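Local coordinates for protein HIRA (Homo sapiens, PDB 5YJE) that acts as a histone chaperone subunit that cooperates with ASF1A in replication-independent chromatin assembly, here as its C-terminal part, three copies of which associate, at residues N66-S77 and E89-L97; I174-Q184 and M195-Y203. All coordinates share one frame; numbering follows the deposited sequence.

Interaction 1 (N66-S77 and E89-L97)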
# COMPACT_ATOMS: atom_id res chain seq x y z
N ASN B 66 -26.87 25.24 8.70
CA ASN B 66 -27.21 23.84 8.90
C ASN B 66 -28.71 23.68 9.09
O ASN B 66 -29.35 24.49 9.76
CB ASN B 66 -26.43 23.26 10.08
CG ASN B 66 -24.97 22.90 9.70
OD1 ASN B 66 -24.71 22.32 8.65
ND2 ASN B 66 -24.03 23.25 10.55
N GLU B 67 -29.26 22.62 8.49
CA GLU B 67 -30.67 22.28 8.61
C GLU B 67 -31.56 23.50 8.37
O GLU B 67 -32.35 23.91 9.22
CB GLU B 67 -30.94 21.63 9.96
CG GLU B 67 -30.37 20.23 10.04
CD GLU B 67 -30.52 19.60 11.40
OE1 GLU B 67 -30.77 18.37 11.46
OE2 GLU B 67 -30.40 20.34 12.42
N VAL B 68 -31.43 24.07 7.16
CA VAL B 68 -32.21 25.25 6.80
C VAL B 68 -33.51 24.94 6.07
O VAL B 68 -34.38 25.82 5.96
CB VAL B 68 -31.37 26.20 5.92
CG1 VAL B 68 -30.13 26.64 6.68
CG2 VAL B 68 -30.98 25.52 4.63
N THR B 69 -33.69 23.72 5.56
CA THR B 69 -34.96 23.35 4.95
C THR B 69 -35.08 21.84 4.90
O THR B 69 -34.10 21.10 5.11
CB THR B 69 -35.10 23.93 3.53
OG1 THR B 69 -36.46 23.83 3.13
CG2 THR B 69 -34.24 23.16 2.54
N VAL B 70 -36.28 21.38 4.60
CA VAL B 70 -36.58 19.96 4.44
C VAL B 70 -37.12 19.73 3.03
O VAL B 70 -37.95 20.50 2.54
CB VAL B 70 -37.58 19.47 5.50
CG1 VAL B 70 -37.58 17.94 5.56
CG2 VAL B 70 -37.26 20.06 6.83
N VAL B 71 -36.65 18.67 2.38
CA VAL B 71 -37.24 18.21 1.12
C VAL B 71 -37.40 16.70 1.22
O VAL B 71 -36.43 15.99 1.52
CB VAL B 71 -36.40 18.62 -0.12
CG1 VAL B 71 -36.09 20.12 -0.08
CG2 VAL B 71 -35.11 17.82 -0.24
N GLY B 72 -38.62 16.23 1.03
CA GLY B 72 -38.89 14.80 1.13
C GLY B 72 -38.48 14.19 2.46
O GLY B 72 -37.92 13.08 2.49
N GLY B 73 -38.75 14.88 3.56
CA GLY B 73 -38.31 14.44 4.87
C GLY B 73 -36.83 14.60 5.13
O GLY B 73 -36.41 14.50 6.29
N VAL B 74 -36.03 14.88 4.11
CA VAL B 74 -34.58 15.00 4.24
C VAL B 74 -34.22 16.43 4.63
O VAL B 74 -34.48 17.38 3.87
CB VAL B 74 -33.88 14.60 2.93
CG1 VAL B 74 -32.37 14.72 3.07
CG2 VAL B 74 -34.30 13.19 2.51
N LYS B 75 -33.64 16.59 5.82
CA LYS B 75 -33.12 17.87 6.27
C LYS B 75 -31.84 18.22 5.53
O LYS B 75 -30.91 17.41 5.47
CB LYS B 75 -32.85 17.82 7.78
CG LYS B 75 -34.09 17.68 8.65
CD LYS B 75 -33.77 18.00 10.11
CE LYS B 75 -33.85 16.77 11.00
NZ LYS B 75 -32.69 15.83 10.82
N LEU B 76 -31.76 19.44 5.00
CA LEU B 76 -30.63 19.89 4.20
C LEU B 76 -29.85 20.97 4.93
O LEU B 76 -30.42 21.81 5.63
CB LEU B 76 -31.09 20.45 2.85
CG LEU B 76 -31.94 19.57 1.90
CD1 LEU B 76 -32.31 20.39 0.66
CD2 LEU B 76 -31.24 18.28 1.49
N SER B 77 -28.54 20.95 4.73
CA SER B 77 -27.65 22.00 5.15
C SER B 77 -27.01 22.59 3.91
O SER B 77 -26.77 21.90 2.93
CB SER B 77 -26.57 21.46 6.12
OG SER B 77 -27.16 20.81 7.24
N GLU B 89 -22.80 27.34 -4.56
CA GLU B 89 -23.37 26.73 -3.37
C GLU B 89 -23.87 25.33 -3.70
O GLU B 89 -23.87 24.89 -4.85
CB GLU B 89 -24.46 27.60 -2.75
CG GLU B 89 -25.64 27.93 -3.62
CD GLU B 89 -26.59 28.90 -2.92
OE1 GLU B 89 -26.16 30.04 -2.64
OE2 GLU B 89 -27.76 28.54 -2.62
N THR B 90 -24.25 24.60 -2.65
CA THR B 90 -24.66 23.21 -2.75
C THR B 90 -25.32 22.87 -1.43
O THR B 90 -25.26 23.64 -0.47
CB THR B 90 -23.47 22.27 -3.07
OG1 THR B 90 -23.96 21.00 -3.48
CG2 THR B 90 -22.54 22.02 -1.86
N VAL B 91 -25.95 21.69 -1.40
CA VAL B 91 -26.59 21.19 -0.18
C VAL B 91 -26.02 19.83 0.18
O VAL B 91 -25.54 19.06 -0.67
CB VAL B 91 -28.13 21.10 -0.33
CG1 VAL B 91 -28.73 22.49 -0.47
CG2 VAL B 91 -28.49 20.25 -1.50
N LEU B 92 -26.07 19.53 1.47
CA LEU B 92 -25.68 18.25 2.03
C LEU B 92 -26.83 17.77 2.90
O LEU B 92 -27.68 18.56 3.31
CB LEU B 92 -24.37 18.37 2.85
CG LEU B 92 -23.18 18.62 1.91
CD1 LEU B 92 -22.87 20.08 1.75
CD2 LEU B 92 -21.95 17.80 2.30
N THR B 93 -26.87 16.47 3.17
CA THR B 93 -27.96 15.88 3.93
C THR B 93 -27.63 15.67 5.40
O THR B 93 -28.39 14.99 6.09
CB THR B 93 -28.41 14.54 3.30
OG1 THR B 93 -27.32 13.62 3.25
CG2 THR B 93 -28.94 14.76 1.88
N SER B 94 -26.51 16.21 5.89
CA SER B 94 -26.21 16.19 7.32
C SER B 94 -25.52 17.48 7.71
O SER B 94 -25.02 18.23 6.86
CB SER B 94 -25.36 14.97 7.73
OG SER B 94 -24.22 14.85 6.92
N ARG B 95 -25.52 17.76 9.01
CA ARG B 95 -24.92 19.00 9.50
C ARG B 95 -23.42 19.05 9.22
O ARG B 95 -22.70 18.09 9.47
CB ARG B 95 -25.19 19.16 11.00
CG ARG B 95 -26.64 19.00 11.35
CD ARG B 95 -27.15 20.08 12.30
NE ARG B 95 -26.72 19.91 13.69
CZ ARG B 95 -27.10 18.91 14.48
NH1 ARG B 95 -26.69 18.86 15.74
NH2 ARG B 95 -27.89 17.96 14.00
N ILE B 96 -22.97 20.18 8.68
CA ILE B 96 -21.55 20.43 8.48
C ILE B 96 -20.93 20.92 9.78
O ILE B 96 -21.37 21.92 10.35
CB ILE B 96 -21.34 21.43 7.34
CG1 ILE B 96 -21.93 20.86 6.04
CG2 ILE B 96 -19.84 21.74 7.18
CD1 ILE B 96 -22.22 21.90 4.97
N LEU B 97 -19.90 20.21 10.25
CA LEU B 97 -19.17 20.50 11.48
C LEU B 97 -17.97 21.39 11.23
O LEU B 97 -17.75 22.36 11.97
CB LEU B 97 -18.73 19.21 12.15
CG LEU B 97 -19.84 18.33 12.71
CD1 LEU B 97 -19.31 16.97 13.26
CD2 LEU B 97 -20.60 19.14 13.79
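The flat amide of Asn66 meets the backbone of Ile96 with both its polar ends. OD1 accepts from Ile96 N at 2.8 Å, the donor standing 39° above the carbonyl plane of the side chain, while ND2 donates a hydrogen bond to Ile96 O at 3.0 Å, tilted a little from the amide plane. Two bonds to one residue fix the rotation of the amide, and ND2 also reaches Gln47 O; asparagine, with a donor and an acceptor on a short stem, suits this buried place. Arg95 CD packs on Asn66 CB and against the carboxylate of Glu67, whose OE2 is 3.3 Å from that carbon. The carboxylate and guanidinium planes are 28° apart, but OE2 lies well out of the guanidinium plane, so the 3.8 Å approach of Glu67 OE2 to Arg95 NH2 is a long salt bridge of charges alone. The stronger partner of Arg95 is Glu111. Glu67 OE1 forms a salt bridge with Lys75 NZ, its hydrogen bond weak, so that Glu67 links Lys75 and Arg95 in one network.

The segments belong to two successive four-stranded antiparallel sheets, consistent with blades of a beta-propeller: 74-77 and 89-92 are hairpin strands of one, and 96-97 begins the next. Ser77 and Leu92 form a hydrogen-bonded antiparallel pair, each backbone N bonding the other's O at 2.9 Å. Ser77 is small enough to fit against the corner where the chain turns at Glu67, whose N donates to its OG, set beside its own backbone N (chi1 -55°). Farther out, Val74 CG1 touches Thr93 CG2 at 3.6 Å, and Thr272 of the second subunit packs on Leu76.

Interaction 2 (I174-Q184 and M195-Y203)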
# COMPACT_ATOMS: atom_id res chain seq x y z
N ILE B 174 3.71 10.15 18.23
CA ILE B 174 4.20 11.52 18.30
C ILE B 174 3.75 12.20 19.58
O ILE B 174 4.47 13.04 20.14
CB ILE B 174 3.71 12.28 17.06
CG1 ILE B 174 4.46 11.82 15.83
CG2 ILE B 174 3.79 13.81 17.23
CD1 ILE B 174 3.96 12.55 14.64
N LEU B 175 2.55 11.88 20.05
CA LEU B 175 1.96 12.62 21.15
C LEU B 175 2.36 12.07 22.51
O LEU B 175 2.41 12.83 23.48
CB LEU B 175 0.43 12.64 20.99
CG LEU B 175 -0.08 13.55 19.87
CD1 LEU B 175 -1.61 13.51 19.77
CD2 LEU B 175 0.43 14.98 20.08
N ALA B 176 2.66 10.78 22.60
CA ALA B 176 3.08 10.21 23.87
C ALA B 176 4.38 10.84 24.32
O ALA B 176 5.33 10.96 23.55
CB ALA B 176 3.22 8.69 23.75
N GLY B 177 4.42 11.29 25.58
CA GLY B 177 5.54 12.02 26.14
C GLY B 177 5.53 13.51 25.87
O GLY B 177 6.31 14.24 26.49
N SER B 178 4.68 13.99 24.97
CA SER B 178 4.59 15.42 24.66
C SER B 178 3.87 16.14 25.78
O SER B 178 3.56 15.57 26.83
CB SER B 178 3.88 15.62 23.32
OG SER B 178 2.47 15.46 23.48
N ASP B 179 3.56 17.42 25.58
CA ASP B 179 2.74 18.17 26.52
C ASP B 179 1.26 18.23 26.08
O ASP B 179 0.54 19.20 26.40
CB ASP B 179 3.33 19.57 26.70
CG ASP B 179 3.19 20.41 25.46
OD1 ASP B 179 2.96 19.83 24.37
OD2 ASP B 179 3.32 21.66 25.56
N MET B 180 0.79 17.19 25.39
CA MET B 180 -0.57 17.05 24.86
C MET B 180 -0.90 18.03 23.74
O MET B 180 -2.08 18.20 23.45
CB MET B 180 -1.68 17.21 25.91
CG MET B 180 -1.40 16.89 27.38
SD MET B 180 -2.29 18.04 28.51
CE MET B 180 -4.02 17.95 27.98
N THR B 181 0.06 18.73 23.15
CA THR B 181 -0.26 19.70 22.12
C THR B 181 0.65 19.52 20.92
O THR B 181 1.63 18.77 20.96
CB THR B 181 -0.16 21.17 22.59
OG1 THR B 181 1.21 21.52 22.78
CG2 THR B 181 -0.96 21.43 23.86
N VAL B 182 0.26 20.18 19.83
CA VAL B 182 1.05 20.29 18.62
C VAL B 182 0.99 21.75 18.20
O VAL B 182 -0.09 22.24 17.85
CB VAL B 182 0.54 19.40 17.48
CG1 VAL B 182 1.31 19.69 16.19
CG2 VAL B 182 0.64 17.92 17.86
N SER B 183 2.14 22.42 18.21
CA SER B 183 2.18 23.87 18.04
C SER B 183 1.78 24.26 16.63
O SER B 183 1.02 25.21 16.43
CB SER B 183 3.58 24.42 18.34
OG SER B 183 4.19 23.73 19.43
N GLN B 184 2.32 23.56 15.63
CA GLN B 184 1.96 23.86 14.25
C GLN B 184 1.78 22.56 13.47
O GLN B 184 2.41 21.54 13.76
CB GLN B 184 3.00 24.74 13.54
CG GLN B 184 2.99 26.21 13.97
CD GLN B 184 4.01 26.52 15.06
OE1 GLN B 184 5.10 25.94 15.10
NE2 GLN B 184 3.67 27.46 15.94
N MET B 195 4.19 17.79 11.86
CA MET B 195 3.77 18.13 13.21
C MET B 195 4.97 18.78 13.90
O MET B 195 5.98 18.11 14.15
CB MET B 195 3.30 16.89 13.95
CG MET B 195 2.33 16.04 13.15
SD MET B 195 0.61 16.52 13.39
CE MET B 195 0.13 16.93 11.73
N ASN B 196 4.86 20.07 14.18
CA ASN B 196 5.86 20.81 14.92
C ASN B 196 5.40 20.89 16.38
O ASN B 196 4.42 21.58 16.69
CB ASN B 196 6.06 22.21 14.34
CG ASN B 196 7.48 22.69 14.47
OD1 ASN B 196 8.28 22.50 13.60
ND2 ASN B 196 7.82 23.25 15.60
N LEU B 197 6.11 20.17 17.25
CA LEU B 197 5.82 20.07 18.68
C LEU B 197 6.49 21.21 19.46
O LEU B 197 7.50 21.80 19.04
CB LEU B 197 6.28 18.73 19.24
CG LEU B 197 5.78 17.44 18.58
CD1 LEU B 197 6.22 16.22 19.39
CD2 LEU B 197 4.28 17.45 18.44
N SER B 198 5.93 21.48 20.64
CA SER B 198 6.43 22.58 21.46
C SER B 198 7.83 22.31 22.02
O SER B 198 8.55 23.26 22.32
CB SER B 198 5.46 22.88 22.61
OG SER B 198 5.46 21.82 23.55
N ASP B 199 8.23 21.05 22.13
CA ASP B 199 9.58 20.74 22.60
C ASP B 199 10.65 20.97 21.53
O ASP B 199 11.82 20.63 21.75
CB ASP B 199 9.64 19.31 23.13
CG ASP B 199 9.61 18.26 22.03
OD1 ASP B 199 9.26 18.59 20.87
OD2 ASP B 199 9.90 17.08 22.32
N GLY B 200 10.30 21.54 20.37
CA GLY B 200 11.27 21.73 19.31
C GLY B 200 11.34 20.61 18.29
O GLY B 200 11.96 20.79 17.23
N LYS B 201 10.73 19.46 18.57
CA LYS B 201 10.78 18.35 17.63
C LYS B 201 9.68 18.47 16.59
O LYS B 201 8.54 18.86 16.89
CB LYS B 201 10.68 17.01 18.35
CG LYS B 201 11.92 16.68 19.17
CD LYS B 201 11.79 15.36 19.91
CE LYS B 201 13.15 14.86 20.37
NZ LYS B 201 13.09 14.22 21.72
N ALA B 202 10.04 18.18 15.35
CA ALA B 202 9.11 18.12 14.24
C ALA B 202 9.17 16.74 13.59
O ALA B 202 10.26 16.22 13.30
CB ALA B 202 9.42 19.21 13.22
N TYR B 203 8.01 16.15 13.39
CA TYR B 203 7.88 14.85 12.74
C TYR B 203 7.05 15.03 11.48
O TYR B 203 6.00 15.68 11.52
CB TYR B 203 7.21 13.82 13.64
CG TYR B 203 7.93 13.53 14.93
CD1 TYR B 203 7.71 14.30 16.08
CD2 TYR B 203 8.84 12.48 15.00
CE1 TYR B 203 8.38 14.01 17.26
CE2 TYR B 203 9.50 12.19 16.15
CZ TYR B 203 9.28 12.94 17.27
OH TYR B 203 9.98 12.60 18.40
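Ile174, in the last turn of the short helix 172-175, fills the tight side of this contact. Its CD1 lies 3.6 Å from Tyr203 CB, the two side chains running alongside with opposed directions, and its CG2 meets Leu197 CD2 at 3.9 Å. Leu197 sets out away from the other segment, but its CG, beside the backbone N (chi1 -55°), brings CD2 back to touch both Ile174 and Val182, whose CG2 is 3.7 Å from it. Branched aliphatic chains suit this place because their methyls interlock without needing polar partners.

The other side is exposed and polar. Ser198 OG makes a weak hydrogen bond of 2.9 Å to Asp179 OD2, short side chains that join two loops at the surface. Nearby, a classic beta bulge sets two residues, Ser183 and Gln184, opposite the single Asn196: Gln184 N donates to Asn196 O on a lone pair at 3.1 Å, whereas the bond from Ser183 N is bent to 122° and weak. Asn196 N returns a bond to Gln184 O.

Strand 211-217 flanks the packed side, with Trp212 against Ile174 and Leu214 against Tyr203; helix 243-247 touches Asn196 through Ile247, and Leu130 of the third subunit packs on both Ile174 and Tyr203.

Overall arrangement
From the N terminus, the chain first passes through interaction 1, where 66-77 turns back on itself and, after the tip of hairpin 74-83/86-92, meets 89-97; the contact closes that hairpin and ties its sheet to the start of strand 96-101 in the next. The rest of that sheet and the whole of the following one, 135-141 to 163-170, come before interaction 2. There the contact closes the hairpin of strands 184-187 and 193-196 and ties helix 172-175 and the loop after it to the fourth sheet. The two loops follow in series, neither nesting nor crossing. Their centres lie about 38 Å apart, and each contact borders a different neighbouring subunit of the trimer.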